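Local coordinates for protein copper-containing nitrite reductase (Hyphomicrobium denitrificans 1NES1, PDB 6TFO) that probably reduces nitrite to nitric oxide at its copper centres, taking the electron from a cytochrome c, at residues C[149-154]-C[340-345]; C[157-162]-C[199-204]. All coordinates share one frame; numbering follows the deposited sequence.

Interaction 1 of 2, residues C[149-154]-C[340-345]; sequences TRDPAD and RTHPLY
The imidazole of H342 carries the carbonyl oxygen T149 O over one face and receives the carboxylate of D151 at its edge, close to the ring plane. H342 sits just past helix 337-341 in the last cupredoxin domain, while 149-154 belongs to the linker between strands 128-134 and 166-181, which leaves the N-terminal cupredoxin domain. H342 ND1 donates to D151 OD2 at 2.8 Å, with an N-H...O angle of 149°, and it uses the anti lone pair of that oxygen. Carboxylate and ring stand nearly perpendicular, their planes 81° apart. D151 has CG anti to its backbone N (chi1 -166°), which puts the carboxylate carbon beside H342 ND1. Its other oxygen, OD1, accepts from A153 N at 3.0 Å and closes an Asx turn, so both oxygens are held and the group has little freedom to rotate. On the far nitrogen, H342 NE2 bonds to D147 OD2; two carboxylates on one imidazole would be likely to favour its protonated form. T149 CG2 lies against the ring carbon H342 CD2 at 3.4 Å, while T149 OG1 turns to S334. Past the imidazole, P152 CD packs on the carbonyl oxygen H342 O, and the contact ends in apolar packing, with P152 CG 3.6 Å from L344 CD1.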
ATOM      1  N   THR C 149      31.522 -24.973  12.968  1.00 48.16           N
ATOM      2  CA  THR C 149      30.856 -25.979  13.827  1.00 47.85           C
ATOM      3  C   THR C 149      31.901 -26.661  14.720  1.00 47.10           C
ATOM      4  O   THR C 149      32.825 -27.311  14.181  1.00 50.53           O
ATOM      5  CB  THR C 149      30.083 -26.988  12.974  1.00 49.53           C
ATOM      6  OG1 THR C 149      29.005 -26.267  12.372  1.00 50.33           O
ATOM      7  CG2 THR C 149      29.571 -28.172  13.768  1.00 49.57           C
ATOM      8  N   ARG C 150      31.744 -26.516  16.037  1.00 47.06           N
ATOM      9  CA  ARG C 150      32.425 -27.333  17.072  1.00 47.65           C
ATOM     10  C   ARG C 150      32.028 -28.807  16.939  1.00 48.31           C
ATOM     11  O   ARG C 150      30.829 -29.122  17.045  1.00 42.92           O
ATOM     12  CB  ARG C 150      32.027 -26.836  18.458  1.00 48.87           C
ATOM     13  CG  ARG C 150      32.679 -27.601  19.605  1.00 53.44           C
ATOM     14  CD  ARG C 150      34.157 -27.319  19.713  1.00 49.39           C
ATOM     15  NE  ARG C 150      34.408 -25.916  20.001  1.00 48.76           N
ATOM     16  CZ  ARG C 150      35.597 -25.342  19.930  1.00 47.50           C
ATOM     17  NH1 ARG C 150      36.650 -26.052  19.574  1.00 48.27           N
ATOM     18  NH2 ARG C 150      35.731 -24.057  20.195  1.00 48.71           N
ATOM     19  N   ASP C 151      32.988 -29.701  16.737  1.00 53.15           N
ATOM     20  CA  ASP C 151      32.690 -31.153  16.788  1.00 56.38           C
ATOM     21  C   ASP C 151      32.160 -31.440  18.191  1.00 56.09           C
ATOM     22  O   ASP C 151      32.691 -30.912  19.166  1.00 51.54           O
ATOM     23  CB  ASP C 151      33.904 -32.002  16.412  1.00 56.84           C
ATOM     24  CG  ASP C 151      33.485 -33.431  16.139  1.00 63.84           C
ATOM     25  OD1 ASP C 151      33.308 -34.193  17.119  1.00 62.34           O
ATOM     26  OD2 ASP C 151      33.240 -33.741  14.955  1.00 64.47           O
ATOM     27  N   PRO C 152      31.085 -32.240  18.361  1.00 53.27           N
ATOM     28  CA  PRO C 152      30.549 -32.503  19.701  1.00 54.20           C
ATOM     29  C   PRO C 152      31.472 -33.386  20.569  1.00 51.24           C
ATOM     30  O   PRO C 152      31.300 -33.420  21.766  1.00 49.35           O
ATOM     31  CB  PRO C 152      29.201 -33.166  19.392  1.00 55.57           C
ATOM     32  CG  PRO C 152      29.438 -33.874  18.077  1.00 57.66           C
ATOM     33  CD  PRO C 152      30.343 -32.939  17.306  1.00 54.80           C
ATOM     34  N   ALA C 153      32.449 -34.047  19.948  1.00 51.40           N
ATOM     35  CA  ALA C 153      33.488 -34.873  20.608  1.00 49.07           C
ATOM     36  C   ALA C 153      34.703 -34.017  20.965  1.00 43.03           C
ATOM     37  O   ALA C 153      35.570 -34.523  21.630  1.00 46.66           O
ATOM     38  CB  ALA C 153      33.871 -36.024  19.710  1.00 50.53           C
ATOM     39  N   ASP C 154      34.751 -32.755  20.555  1.00 48.35           N
ATOM     40  CA  ASP C 154      35.902 -31.849  20.812  1.00 48.38           C
ATOM     41  C   ASP C 154      35.727 -31.216  22.200  1.00 52.73           C
ATOM     42  O   ASP C 154      35.304 -30.030  22.280  1.00 48.39           O
ATOM     43  CB  ASP C 154      36.033 -30.821  19.684  1.00 52.74           C
ATOM     44  CG  ASP C 154      37.167 -29.825  19.850  1.00 52.90           C
ATOM     45  OD1 ASP C 154      37.998 -30.001  20.769  1.00 52.26           O
ATOM     46  OD2 ASP C 154      37.193 -28.865  19.064  1.00 52.98           O
ATOM     47  N   ARG C 340      25.297 -33.663   9.210  1.00 57.52           N
ATOM     48  CA  ARG C 340      26.164 -33.847   8.019  1.00 57.91           C
ATOM     49  C   ARG C 340      27.633 -33.648   8.411  1.00 57.46           C
ATOM     50  O   ARG C 340      28.426 -34.566   8.175  1.00 60.86           O
ATOM     51  CB  ARG C 340      25.758 -32.891   6.891  1.00 65.25           C
ATOM     52  CG  ARG C 340      24.390 -33.143   6.259  1.00 69.13           C
ATOM     53  CD  ARG C 340      24.089 -32.255   5.037  1.00 76.57           C
ATOM     54  NE  ARG C 340      24.733 -30.932   5.051  1.00 80.59           N
ATOM     55  CZ  ARG C 340      24.146 -29.751   5.255  1.00 79.97           C
ATOM     56  NH1 ARG C 340      24.890 -28.658   5.258  1.00 83.51           N
ATOM     57  NH2 ARG C 340      22.845 -29.654   5.461  1.00 78.80           N
ATOM     58  N   THR C 341      28.006 -32.502   8.977  1.00 54.87           N
ATOM     59  CA  THR C 341      29.434 -32.111   9.105  1.00 55.63           C
ATOM     60  C   THR C 341      30.085 -32.773  10.329  1.00 57.52           C
ATOM     61  O   THR C 341      31.231 -33.216  10.186  1.00 61.89           O
ATOM     62  CB  THR C 341      29.604 -30.587   9.060  1.00 60.41           C
ATOM     63  OG1 THR C 341      28.601 -30.004   9.881  1.00 68.98           O
ATOM     64  CG2 THR C 341      29.483 -30.027   7.659  1.00 66.06           C
ATOM     65  N   HIS C 342      29.424 -32.831  11.489  1.00 53.43           N
ATOM     66  CA  HIS C 342      30.032 -33.346  12.746  1.00 51.23           C
ATOM     67  C   HIS C 342      28.995 -34.083  13.588  1.00 50.54           C
ATOM     68  O   HIS C 342      28.677 -33.657  14.700  1.00 50.49           O
ATOM     69  CB  HIS C 342      30.639 -32.188  13.554  1.00 56.50           C
ATOM     70  CG  HIS C 342      31.709 -31.416  12.858  1.00 60.12           C
ATOM     71  ND1 HIS C 342      33.032 -31.749  12.963  1.00 61.13           N
ATOM     72  CD2 HIS C 342      31.663 -30.302  12.097  1.00 58.39           C
ATOM     73  CE1 HIS C 342      33.757 -30.890  12.279  1.00 63.98           C
ATOM     74  NE2 HIS C 342      32.939 -29.987  11.751  1.00 60.54           N
ATOM     75  N   PRO C 343      28.425 -35.211  13.120  1.00 46.25           N
ATOM     76  CA  PRO C 343      27.454 -35.949  13.926  1.00 50.85           C
ATOM     77  C   PRO C 343      28.133 -36.636  15.123  1.00 52.84           C
ATOM     78  O   PRO C 343      29.370 -36.664  15.174  1.00 55.27           O
ATOM     79  CB  PRO C 343      26.811 -36.945  12.945  1.00 47.92           C
ATOM     80  CG  PRO C 343      27.839 -37.102  11.852  1.00 47.50           C
ATOM     81  CD  PRO C 343      28.649 -35.816  11.808  1.00 47.91           C
ATOM     82  N   LEU C 344      27.310 -37.128  16.058  1.00 49.17           N
ATOM     83  CA  LEU C 344      27.724 -37.903  17.254  1.00 46.16           C
ATOM     84  C   LEU C 344      27.784 -39.385  16.853  1.00 52.39           C
ATOM     85  O   LEU C 344      26.847 -39.863  16.152  1.00 49.87           O
ATOM     86  CB  LEU C 344      26.726 -37.683  18.396  1.00 44.87           C
ATOM     87  CG  LEU C 344      26.728 -36.297  19.046  1.00 46.91           C
ATOM     88  CD1 LEU C 344      26.090 -35.250  18.145  1.00 47.55           C
ATOM     89  CD2 LEU C 344      25.997 -36.327  20.370  1.00 45.63           C
ATOM     90  N   TYR C 345      28.851 -40.075  17.285  1.00 56.87           N
ATOM     91  CA  TYR C 345      29.087 -41.529  17.093  1.00 54.90           C
ATOM     92  C   TYR C 345      29.293 -42.193  18.456  1.00 54.02           C
ATOM     93  O   TYR C 345      30.009 -41.649  19.315  1.00 47.16           O
ATOM     94  CB  TYR C 345      30.282 -41.755  16.164  1.00 58.00           C
ATOM     95  CG  TYR C 345      30.064 -41.231  14.766  1.00 58.97           C
ATOM     96  CD1 TYR C 345      29.278 -41.929  13.853  1.00 56.94           C
ATOM     97  CD2 TYR C 345      30.613 -40.016  14.367  1.00 57.69           C
ATOM     98  CE1 TYR C 345      29.059 -41.443  12.572  1.00 57.40           C
ATOM     99  CE2 TYR C 345      30.398 -39.516  13.091  1.00 58.67           C
ATOM    100  CZ  TYR C 345      29.621 -40.229  12.193  1.00 57.45           C
ATOM    101  OH  TYR C 345      29.428 -39.725  10.944  1.00 52.96           O
TER

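Interaction 2 of 2, residues C[157-162]-C[199-204]; sequences GPIGAR and FLRVRV
R201 NE and the backbone N of I159, one from each side of this contact, both bind E283 OE2, so a single carboxylate oxygen ties the interdomain linker to the central cupredoxin domain. R201 lies on strand 200-203, the outermost strand of its sheet, and the linker passes over R201 and R203, which this strand turns toward it. R201 CG is anti to the backbone N (chi1 -159°), and the chain runs extended from CG to NE, carrying the guanidinium out to the linker backbone. Its guanidinium lies flat beneath the G157-P158 peptide: P158 N sits 3.5 Å above the plane, over the centre, and G157 C stands above it nearer the rim. Meanwhile R201 NH1 reaches E294 in a salt bridge and P156 O in a hydrogen bond, which helps fix the plane. An alanine in place of R201 would probably cost E283 and E294 their salt bridges to this side chain, leaving E283 OE2 the N-H of I159, and take the guanidinium from under the G157-P158 peptide. I159 runs alongside R201 in the opposite direction, with I159 CG1 4.2 Å from R201 CG. Farther on, R162 and R203 also slide past each other, their guanidinium planes 41° apart. R162 NH1 touches the aliphatic R203 CD at 3.8 Å, and the like charges avoid contact; D206 OD2 pairs with R162 NH2 and also accepts from R203 N. R203 NE gives R162 O a weak, bent bond of 2.9 Å (126°), and R203 NH1 turns to V204 O, also at 2.9 Å.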
ATOM      1  N   GLY C 157      38.492 -34.764  28.308  1.00 60.00           N
ATOM      2  CA  GLY C 157      37.922 -35.842  29.140  1.00 54.71           C
ATOM      3  C   GLY C 157      37.992 -35.532  30.633  1.00 52.11           C
ATOM      4  O   GLY C 157      38.497 -34.478  31.026  1.00 49.17           O
ATOM      5  N   PRO C 158      37.471 -36.431  31.509  1.00 56.07           N
ATOM      6  CA  PRO C 158      37.532 -36.223  32.960  1.00 53.12           C
ATOM      7  C   PRO C 158      38.954 -35.853  33.398  1.00 54.44           C
ATOM      8  O   PRO C 158      39.897 -36.449  32.894  1.00 51.61           O
ATOM      9  CB  PRO C 158      37.079 -37.563  33.558  1.00 51.79           C
ATOM     10  CG  PRO C 158      36.216 -38.192  32.472  1.00 57.66           C
ATOM     11  CD  PRO C 158      36.789 -37.692  31.153  1.00 57.77           C
ATOM     12  N   ILE C 159      39.077 -34.858  34.276  1.00 56.03           N
ATOM     13  CA  ILE C 159      40.350 -34.545  34.987  1.00 62.68           C
ATOM     14  C   ILE C 159      40.667 -35.744  35.884  1.00 63.69           C
ATOM     15  O   ILE C 159      39.728 -36.251  36.526  1.00 65.34           O
ATOM     16  CB  ILE C 159      40.228 -33.251  35.819  1.00 61.75           C
ATOM     17  CG1 ILE C 159      39.792 -32.061  34.960  1.00 58.31           C
ATOM     18  CG2 ILE C 159      41.538 -32.945  36.542  1.00 63.20           C
ATOM     19  CD1 ILE C 159      39.279 -30.907  35.769  1.00 55.66           C
ATOM     20  N   GLY C 160      41.920 -36.191  35.945  1.00 69.61           N
ATOM     21  CA  GLY C 160      42.304 -37.198  36.956  1.00 77.41           C
ATOM     22  C   GLY C 160      41.873 -36.737  38.346  1.00 71.44           C
ATOM     23  O   GLY C 160      41.586 -35.539  38.516  1.00 81.43           O
ATOM     24  N   ALA C 161      41.829 -37.616  39.338  1.00 69.21           N
ATOM     25  CA  ALA C 161      41.942 -37.175  40.747  1.00 68.98           C
ATOM     26  C   ALA C 161      43.291 -36.452  40.869  1.00 67.19           C
ATOM     27  O   ALA C 161      44.287 -36.953  40.303  1.00 68.09           O
ATOM     28  CB  ALA C 161      41.833 -38.345  41.688  1.00 65.60           C
ATOM     29  N   ARG C 162      43.302 -35.263  41.465  1.00 59.90           N
ATOM     30  CA  ARG C 162      44.505 -34.405  41.604  1.00 59.50           C
ATOM     31  C   ARG C 162      44.131 -33.263  42.542  1.00 62.33           C
ATOM     32  O   ARG C 162      42.910 -33.082  42.800  1.00 58.80           O
ATOM     33  CB  ARG C 162      45.020 -33.871  40.262  1.00 64.11           C
ATOM     34  CG  ARG C 162      44.113 -32.854  39.576  1.00 75.97           C
ATOM     35  CD  ARG C 162      44.830 -31.826  38.679  1.00 80.86           C
ATOM     36  NE  ARG C 162      43.951 -30.963  37.862  1.00 78.07           N
ATOM     37  CZ  ARG C 162      43.332 -29.841  38.282  1.00 74.01           C
ATOM     38  NH1 ARG C 162      43.490 -29.390  39.519  1.00 72.27           N
ATOM     39  NH2 ARG C 162      42.545 -29.175  37.459  1.00 69.43           N
ATOM     40  N   PHE C 199      35.340 -26.040  25.170  1.00 48.51           N
ATOM     41  CA  PHE C 199      34.869 -26.655  26.440  1.00 52.65           C
ATOM     42  C   PHE C 199      35.979 -26.507  27.497  1.00 46.43           C
ATOM     43  O   PHE C 199      37.052 -27.081  27.339  1.00 44.72           O
ATOM     44  CB  PHE C 199      34.475 -28.122  26.230  1.00 57.16           C
ATOM     45  CG  PHE C 199      33.735 -28.745  27.386  1.00 57.09           C
ATOM     46  CD1 PHE C 199      34.414 -29.176  28.519  1.00 54.65           C
ATOM     47  CD2 PHE C 199      32.357 -28.902  27.335  1.00 57.68           C
ATOM     48  CE1 PHE C 199      33.726 -29.749  29.577  1.00 56.40           C
ATOM     49  CE2 PHE C 199      31.672 -29.477  28.395  1.00 61.41           C
ATOM     50  CZ  PHE C 199      32.356 -29.899  29.513  1.00 58.25           C
ATOM     51  N   LEU C 200      35.734 -25.696  28.516  1.00 45.51           N
ATOM     52  CA  LEU C 200      36.691 -25.451  29.621  1.00 49.67           C
ATOM     53  C   LEU C 200      36.339 -26.391  30.781  1.00 54.97           C
ATOM     54  O   LEU C 200      35.156 -26.464  31.176  1.00 47.74           O
ATOM     55  CB  LEU C 200      36.616 -23.982  30.031  1.00 48.85           C
ATOM     56  CG  LEU C 200      36.777 -22.982  28.889  1.00 49.80           C
ATOM     57  CD1 LEU C 200      36.642 -21.555  29.410  1.00 51.78           C
ATOM     58  CD2 LEU C 200      38.118 -23.175  28.188  1.00 49.25           C
ATOM     59  N   ARG C 201      37.337 -27.129  31.261  1.00 58.77           N
ATOM     60  CA  ARG C 201      37.184 -28.199  32.285  1.00 51.93           C
ATOM     61  C   ARG C 201      38.243 -27.960  33.361  1.00 47.27           C
ATOM     62  O   ARG C 201      39.453 -28.029  33.052  1.00 46.11           O
ATOM     63  CB  ARG C 201      37.331 -29.580  31.638  1.00 51.65           C
ATOM     64  CG  ARG C 201      36.713 -30.702  32.456  1.00 53.19           C
ATOM     65  CD  ARG C 201      36.520 -31.950  31.620  1.00 54.27           C
ATOM     66  NE  ARG C 201      35.720 -32.964  32.310  1.00 50.56           N
ATOM     67  CZ  ARG C 201      35.026 -33.932  31.708  1.00 46.78           C
ATOM     68  NH1 ARG C 201      34.984 -34.027  30.389  1.00 43.99           N
ATOM     69  NH2 ARG C 201      34.348 -34.791  32.440  1.00 49.64           N
ATOM     70  N   VAL C 202      37.793 -27.602  34.552  1.00 42.98           N
ATOM     71  CA  VAL C 202      38.653 -27.415  35.746  1.00 46.32           C
ATOM     72  C   VAL C 202      38.039 -28.200  36.919  1.00 52.56           C
ATOM     73  O   VAL C 202      36.948 -28.825  36.762  1.00 52.49           O
ATOM     74  CB  VAL C 202      38.816 -25.915  36.056  1.00 46.51           C
ATOM     75  CG1 VAL C 202      39.478 -25.192  34.890  1.00 45.57           C
ATOM     76  CG2 VAL C 202      37.494 -25.252  36.450  1.00 47.93           C
ATOM     77  N   ARG C 203      38.748 -28.208  38.047  1.00 56.43           N
ATOM     78  CA  ARG C 203      38.325 -28.857  39.307  1.00 52.81           C
ATOM     79  C   ARG C 203      37.930 -27.725  40.259  1.00 50.24           C
ATOM     80  O   ARG C 203      38.603 -26.680  40.216  1.00 50.88           O
ATOM     81  CB  ARG C 203      39.497 -29.715  39.786  1.00 59.81           C
ATOM     82  CG  ARG C 203      39.295 -30.350  41.149  1.00 70.43           C
ATOM     83  CD  ARG C 203      40.638 -30.516  41.845  1.00 82.99           C
ATOM     84  NE  ARG C 203      40.542 -31.456  42.954  1.00 81.69           N
ATOM     85  CZ  ARG C 203      40.073 -31.158  44.168  1.00 82.98           C
ATOM     86  NH1 ARG C 203      39.695 -29.927  44.480  1.00 83.81           N
ATOM     87  NH2 ARG C 203      40.010 -32.099  45.090  1.00 96.39           N
ATOM     88  N   VAL C 204      36.875 -27.882  41.063  1.00 50.46           N
ATOM     89  CA  VAL C 204      36.533 -26.873  42.110  1.00 49.59           C
ATOM     90  C   VAL C 204      37.797 -26.618  42.937  1.00 55.83           C
ATOM     91  O   VAL C 204      38.613 -27.573  43.110  1.00 57.59           O
ATOM     92  CB  VAL C 204      35.331 -27.274  42.986  1.00 51.62           C
ATOM     93  CG1 VAL C 204      35.575 -28.549  43.801  1.00 51.86           C
ATOM     94  CG2 VAL C 204      34.894 -26.114  43.876  1.00 51.89           C
TER

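In the fold
One linker, between strands 128-134 and 166-181, supplies the first segment of both contacts, but it meets a different cupredoxin domain in each. Interaction 1 is partly buried, its centre about 11 Å from that of the chain, and joins the linker to the last domain; interaction 2 is a surface contact, its centre about 27 Å from that of the chain, against the edge strand 200-203 of the central domain. The two centres lie about 21 Å apart. The chemistry follows the setting: an imidazole-carboxylate pair backed by buried proline and leucine in the partly buried contact, arginines packed on backbone at the surface. Strand 293-302 borders both, since Y296 bonds to the backbone of P152 and meets the ring of F199 edge-to-face.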